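Local coordinates for protein bifunctional endo-1,4-beta-xylanase A (Neocallimastix patriciarum, PDB 2VG9) that hydrolyses internal beta-1,4-xylosidic bonds of xylan as a family 11 glycoside hydrolase with a beta jelly roll fold, here as a loop-swap variant, at residues A42-A47 / G205-T210; A79-T84 / I115-D120. All blocks are in the same frame, centred on the assembly; numbering follows the deposited sequence.

Contact 1: residues A42-A47 / G205-T210; sequences AEWNAA and GVADVT
Four main-chain hydrogen bonds join A42-A47 to G205-T210; strand 42-45 runs antiparallel to 205-210, at 172°. A42 and A207 form one hydrogen-bonded pair: A42 N reaches A207 O at 2.8 Å, in the carbonyl plane, and A207 N returns to A42 O at 2.9 Å. W44 and G205 form the next, with W44 N to G205 O and G205 N to W44 O both at 3.0 Å; the second is more bent (145°), and both donors sit above the carbonyl planes. Between them E43 and V206 make a non-hydrogen-bonded pair, where V206 CA meets A42 O at 3.3 Å (CA-H...O). A water donates to W44 O and G205 O. These strands are neighbours in the jelly roll's six-stranded antiparallel sheet.

Aromatic packing belongs to the face of A42, W44 and A207, turned to the other sheet, where F53 and A198 lie. W44 CG stands between the backbone N and carbonyl carbon (chi1 64°), folding the indole flat across the other strand. G205 CA sits 3.8 Å above the six-membered ring centroid as a CH-pi contact; a beta carbon built on G205 would fall 3.0 Å from W44 CZ2, a clash. F53 stacks with the ring; S203 OG holds W44 NE1.

Apolar contact on the face of E43 and V206 is slight: E43 CB touches V206 CG1 at 3.8 Å, and the carboxylate bends away to S31 OG.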
loop_
_atom_site.group_PDB
_atom_site.type_symbol
_atom_site.label_atom_id
_atom_site.label_comp_id
_atom_site.label_asym_id
_atom_site.label_seq_id
_atom_site.Cartn_x
_atom_site.Cartn_y
_atom_site.Cartn_z
ATOM N N ALA A 42 -2.533 -14.149 -0.571
ATOM C CA ALA A 42 -1.585 -14.102 0.548
ATOM C C ALA A 42 -2.303 -14.524 1.812
ATOM O O ALA A 42 -3.534 -14.381 1.928
ATOM C CB ALA A 42 -1.026 -12.741 0.709
ATOM N N GLU A 43 -1.528 -15.029 2.761
ATOM C CA GLU A 43 -2.067 -15.496 4.003
ATOM C C GLU A 43 -1.000 -15.249 5.047
ATOM O O GLU A 43 0.193 -15.351 4.764
ATOM C CB GLU A 43 -2.517 -16.981 3.913
ATOM C CG GLU A 43 -1.460 -18.021 3.452
ATOM C CD GLU A 43 -0.564 -18.546 4.587
ATOM O OE1 GLU A 43 0.596 -18.963 4.314
ATOM O OE2 GLU A 43 -1.015 -18.542 5.765
ATOM N N TRP A 44 -1.417 -14.847 6.238
ATOM C CA TRP A 44 -0.461 -14.548 7.273
ATOM C C TRP A 44 -0.948 -15.058 8.612
ATOM O O TRP A 44 -2.136 -15.125 8.856
ATOM C CB TRP A 44 -0.108 -13.049 7.306
ATOM C CG TRP A 44 -1.225 -12.067 7.654
ATOM C CD1 TRP A 44 -1.456 -11.496 8.876
ATOM C CD2 TRP A 44 -2.220 -11.536 6.767
ATOM N NE1 TRP A 44 -2.538 -10.653 8.806
ATOM C CE2 TRP A 44 -3.040 -10.673 7.530
ATOM C CE3 TRP A 44 -2.526 -11.737 5.408
ATOM C CZ2 TRP A 44 -4.143 -9.993 6.977
ATOM C CZ3 TRP A 44 -3.625 -11.049 4.855
ATOM C CH2 TRP A 44 -4.419 -10.202 5.645
ATOM N N ASN A 45 -0.011 -15.477 9.451
ATOM C CA ASN A 45 -0.291 -15.717 10.867
ATOM C C ASN A 45 0.749 -14.915 11.584
ATOM O O ASN A 45 1.908 -15.341 11.638
ATOM C CB ASN A 45 -0.152 -17.210 11.248
ATOM C CG ASN A 45 -1.301 -18.056 10.739
ATOM O OD1 ASN A 45 -2.373 -18.110 11.362
ATOM N ND2 ASN A 45 -1.091 -18.729 9.601
ATOM N N ALA A 46 0.362 -13.738 12.090
ATOM C CA ALA A 46 1.256 -12.881 12.867
ATOM C C ALA A 46 0.559 -12.352 14.126
ATOM O O ALA A 46 0.868 -11.257 14.602
ATOM C CB ALA A 46 1.794 -11.730 12.018
ATOM N N ALA A 47 -0.395 -13.125 14.648
ATOM C CA ALA A 47 -1.126 -12.750 15.872
ATOM C C ALA A 47 -0.271 -13.044 17.117
ATOM O O ALA A 47 -0.595 -13.889 17.969
ATOM C CB ALA A 47 -2.502 -13.425 15.925
ATOM N N GLY A 205 -4.643 -13.411 8.777
ATOM C CA GLY A 205 -5.741 -13.365 7.828
ATOM C C GLY A 205 -5.378 -13.856 6.443
ATOM O O GLY A 205 -4.359 -14.537 6.263
ATOM N N VAL A 206 -6.212 -13.509 5.470
ATOM C CA VAL A 206 -6.037 -13.878 4.056
ATOM C C VAL A 206 -6.514 -12.733 3.157
ATOM O O VAL A 206 -7.423 -11.987 3.502
ATOM C CB VAL A 206 -6.839 -15.183 3.636
ATOM C CG1 VAL A 206 -6.292 -16.433 4.319
ATOM C CG2 VAL A 206 -8.345 -15.048 3.975
ATOM N N ALA A 207 -5.882 -12.606 1.989
ATOM C CA ALA A 207 -6.305 -11.663 0.975
ATOM C C ALA A 207 -6.114 -12.417 -0.308
ATOM O O ALA A 207 -4.980 -12.795 -0.646
ATOM C CB ALA A 207 -5.427 -10.403 0.974
ATOM N N ASP A 208 -7.201 -12.625 -1.041
ATOM C CA ASP A 208 -7.096 -13.297 -2.301
ATOM C C ASP A 208 -7.450 -12.289 -3.383
ATOM O O ASP A 208 -8.622 -12.016 -3.604
ATOM C CB ASP A 208 -7.951 -14.574 -2.314
ATOM C CG ASP A 208 -7.858 -15.329 -3.630
ATOM O OD1 ASP A 208 -6.956 -15.063 -4.471
ATOM O OD2 ASP A 208 -8.721 -16.185 -3.828
ATOM N N VAL A 209 -6.412 -11.730 -4.027
ATOM C CA VAL A 209 -6.584 -10.723 -5.102
ATOM C C VAL A 209 -6.702 -11.360 -6.494
ATOM O O VAL A 209 -5.698 -11.734 -7.124
ATOM C CB VAL A 209 -5.451 -9.622 -5.023
ATOM C CG1 VAL A 209 -5.636 -8.497 -6.077
ATOM C CG2 VAL A 209 -5.391 -9.031 -3.607
ATOM N N THR A 210 -7.938 -11.458 -6.992
ATOM C CA THR A 210 -8.204 -12.234 -8.183
ATOM C C THR A 210 -8.207 -11.350 -9.396
ATOM O O THR A 210 -8.102 -11.847 -10.508
ATOM C CB THR A 210 -9.536 -12.976 -8.084
ATOM O OG1 THR A 210 -10.583 -12.028 -7.788
ATOM C CG2 THR A 210 -9.475 -14.033 -6.986
HETATM O O HOH W 1 -4.036 -16.838 8.187
#

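Contact 2: residues A79-T84 / I115-D120; sequences ATYKQT and IEDWVD. With CD (cadmium ion), chain B.
Strands 79-84 and 117-119 run nearly parallel, 12° apart, but their axes come no closer than 7.9 Å, so side chains, not backbone hydrogen bonds, span the gap. Y81, CG anti to its backbone N, leaves its strand toward 117-119. At the ring edge, in its plane, lies D117 CG, the carboxylate turned 83° from the ring, and D117 OD2 stands 3.4 Å from Y81 CD2. D117 OD1 accepts a weak bond from W118 N. V119 and the phenol pass side by side, pointing opposite ways, with V119 CG2 3.6 Å from Y81 OH, which is hydrogen-bonded to S91 OG.

This meeting joins two sheets of the jelly roll: strand 73-86 belongs to the six-stranded sheet, whereas 117-119 pairs with strand 89-100 of the other. A classic bulge puts E116 and D117 together opposite L93, where the chain bends between sheet faces. An alanine at Y81 would remove the ring and hydroxyl, and would probably loosen packing against D117 and V119 and cost S91 a partner.

Q83 extends across V119; Q83 NE2 lies 3.3 Å from V119 CG1 and gives D120 OD2 a weak bond of 2.8 Å, bent to 121°. Q83 OE1 is hydrogen-bonded to S91 OG. D120 chelates cadmium through OD1 at 2.3 Å and OD2 at 2.5 Å; a metal-bound water accepts from Q83 NE2, and S86 OG is hydrogen-bonded to D120 OD2.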
loop_
_atom_site.group_PDB
_atom_site.type_symbol
_atom_site.label_atom_id
_atom_site.label_comp_id
_atom_site.label_asym_id
_atom_site.label_seq_id
_atom_site.Cartn_x
_atom_site.Cartn_y
_atom_site.Cartn_z
ATOM N N ALA A 79 -10.949 -8.564 -4.761
ATOM C CA ALA A 79 -10.354 -9.386 -3.703
ATOM C C ALA A 79 -11.408 -9.909 -2.714
ATOM O O ALA A 79 -12.477 -9.330 -2.571
ATOM C CB ALA A 79 -9.290 -8.587 -2.929
ATOM N N THR A 80 -11.075 -11.006 -2.039
ATOM C CA THR A 80 -11.681 -11.347 -0.750
ATOM C C THR A 80 -10.570 -11.104 0.272
ATOM O O THR A 80 -9.393 -11.308 -0.013
ATOM C CB THR A 80 -12.204 -12.810 -0.681
ATOM O OG1 THR A 80 -11.155 -13.692 -1.047
ATOM C CG2 THR A 80 -13.350 -13.026 -1.665
ATOM N N TYR A 81 -10.940 -10.566 1.419
ATOM C CA TYR A 81 -9.978 -10.150 2.421
ATOM C C TYR A 81 -10.663 -10.321 3.774
ATOM O O TYR A 81 -11.795 -9.883 3.952
ATOM C CB TYR A 81 -9.545 -8.704 2.153
ATOM C CG TYR A 81 -9.063 -7.921 3.334
ATOM C CD1 TYR A 81 -7.939 -8.313 4.070
ATOM C CD2 TYR A 81 -9.710 -6.747 3.701
ATOM C CE1 TYR A 81 -7.485 -7.539 5.156
ATOM C CE2 TYR A 81 -9.271 -5.979 4.775
ATOM C CZ TYR A 81 -8.180 -6.382 5.501
ATOM O OH TYR A 81 -7.782 -5.607 6.552
ATOM N N LYS A 82 -9.977 -10.992 4.693
ATOM C CA LYS A 82 -10.542 -11.384 5.962
ATOM C C LYS A 82 -9.399 -11.370 6.995
ATOM O O LYS A 82 -8.297 -11.847 6.703
ATOM C CB LYS A 82 -11.117 -12.803 5.811
ATOM C CG LYS A 82 -11.859 -13.387 7.003
ATOM C CD LYS A 82 -12.689 -14.649 6.596
ATOM C CE LYS A 82 -13.981 -14.287 5.755
ATOM N NZ LYS A 82 -14.959 -15.473 5.453
ATOM N N GLN A 83 -9.670 -10.828 8.180
ATOM C CA GLN A 83 -8.796 -10.997 9.321
ATOM C C GLN A 83 -9.360 -12.117 10.213
ATOM O O GLN A 83 -10.540 -12.095 10.603
ATOM C CB GLN A 83 -8.622 -9.675 10.070
ATOM C CG GLN A 83 -7.586 -9.718 11.143
ATOM C CD GLN A 83 -7.328 -8.373 11.724
ATOM O OE1 GLN A 83 -6.534 -7.587 11.195
ATOM N NE2 GLN A 83 -7.991 -8.087 12.837
ATOM N N THR A 84 -8.542 -13.102 10.546
ATOM C CA THR A 84 -9.079 -14.257 11.279
ATOM C C THR A 84 -8.632 -14.369 12.748
ATOM O O THR A 84 -9.240 -15.127 13.554
ATOM C CB THR A 84 -8.775 -15.556 10.540
ATOM O OG1 THR A 84 -7.360 -15.689 10.432
ATOM C CG2 THR A 84 -9.383 -15.544 9.169
ATOM N N ILE A 115 -6.469 3.621 1.466
ATOM C CA ILE A 115 -6.945 2.452 2.207
ATOM C C ILE A 115 -8.399 2.186 1.898
ATOM O O ILE A 115 -9.273 2.988 2.233
ATOM C CB ILE A 115 -6.715 2.589 3.735
ATOM C CG1 ILE A 115 -5.254 2.973 4.021
ATOM C CG2 ILE A 115 -7.151 1.320 4.470
ATOM C CD1 ILE A 115 -4.907 3.136 5.514
ATOM N N GLU A 116 -8.627 1.027 1.275
ATOM C CA GLU A 116 -9.940 0.578 0.816
ATOM C C GLU A 116 -10.719 -0.212 1.860
ATOM O O GLU A 116 -11.952 -0.166 1.897
ATOM C CB GLU A 116 -9.757 -0.277 -0.446
ATOM C CG GLU A 116 -9.176 0.516 -1.585
ATOM C CD GLU A 116 -10.227 1.476 -2.189
ATOM O OE1 GLU A 116 -11.097 1.006 -2.971
ATOM O OE2 GLU A 116 -10.186 2.686 -1.864
ATOM N N ASP A 117 -9.996 -0.933 2.701
ATOM C CA ASP A 117 -10.594 -1.778 3.724
ATOM C C ASP A 117 -9.515 -1.989 4.789
ATOM O O ASP A 117 -8.292 -1.844 4.512
ATOM C CB ASP A 117 -11.057 -3.123 3.119
ATOM C CG ASP A 117 -12.122 -3.847 3.975
ATOM O OD1 ASP A 117 -12.471 -3.403 5.073
ATOM O OD2 ASP A 117 -12.610 -4.901 3.541
ATOM N N TRP A 118 -9.979 -2.209 6.027
ATOM C CA TRP A 118 -9.111 -2.400 7.178
ATOM C C TRP A 118 -9.911 -3.128 8.256
ATOM O O TRP A 118 -11.155 -3.117 8.251
ATOM C CB TRP A 118 -8.586 -1.075 7.763
ATOM C CG TRP A 118 -9.683 -0.068 8.085
ATOM C CD1 TRP A 118 -10.190 0.891 7.243
ATOM C CD2 TRP A 118 -10.426 0.041 9.320
ATOM N NE1 TRP A 118 -11.189 1.602 7.880
ATOM C CE2 TRP A 118 -11.342 1.104 9.162
ATOM C CE3 TRP A 118 -10.387 -0.652 10.548
ATOM C CZ2 TRP A 118 -12.249 1.488 10.192
ATOM C CZ3 TRP A 118 -11.301 -0.271 11.585
ATOM C CH2 TRP A 118 -12.221 0.787 11.376
ATOM N N VAL A 119 -9.198 -3.724 9.197
ATOM C CA VAL A 119 -9.863 -4.407 10.295
ATOM C C VAL A 119 -9.269 -3.949 11.624
ATOM O O VAL A 119 -8.036 -3.858 11.757
ATOM C CB VAL A 119 -9.818 -5.938 10.151
ATOM C CG1 VAL A 119 -10.504 -6.632 11.377
ATOM C CG2 VAL A 119 -10.483 -6.372 8.803
ATOM N N ASP A 120 -10.180 -3.590 12.554
ATOM C CA ASP A 120 -9.900 -3.237 13.972
ATOM C C ASP A 120 -9.280 -1.861 14.190
ATOM O O ASP A 120 -9.572 -1.189 15.178
ATOM C CB ASP A 120 -9.033 -4.289 14.682
ATOM C CG ASP A 120 -9.753 -5.593 14.911
ATOM O OD1 ASP A 120 -10.986 -5.620 15.003
ATOM O OD2 ASP A 120 -9.075 -6.623 14.986
HETATM CD CD CD B . -11.205 -7.876 15.248
HETATM O O HOH W 2 -10.311 -9.757 13.961
#

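Overall arrangement
Both contacts lie on the same side of the chain's centre, their own centres about 9 Å apart, and strand 203-216 of contact 1 is the immediate neighbour of strand 73-86 of contact 2. V206 N to K82 O and D208 N to T80 O, both probable hydrogen bonds, stitch them together. Contact 1 is buried and lies within a single sheet, so main-chain bonding and a tryptophan on glycine carry it. Contact 2 is a surface contact between strands of different sheets; there side chains, weak polar bonds and a metal-bound carboxylate bridge the distance. Along the chain contact 2 is nested inside the long excursion closed by contact 1.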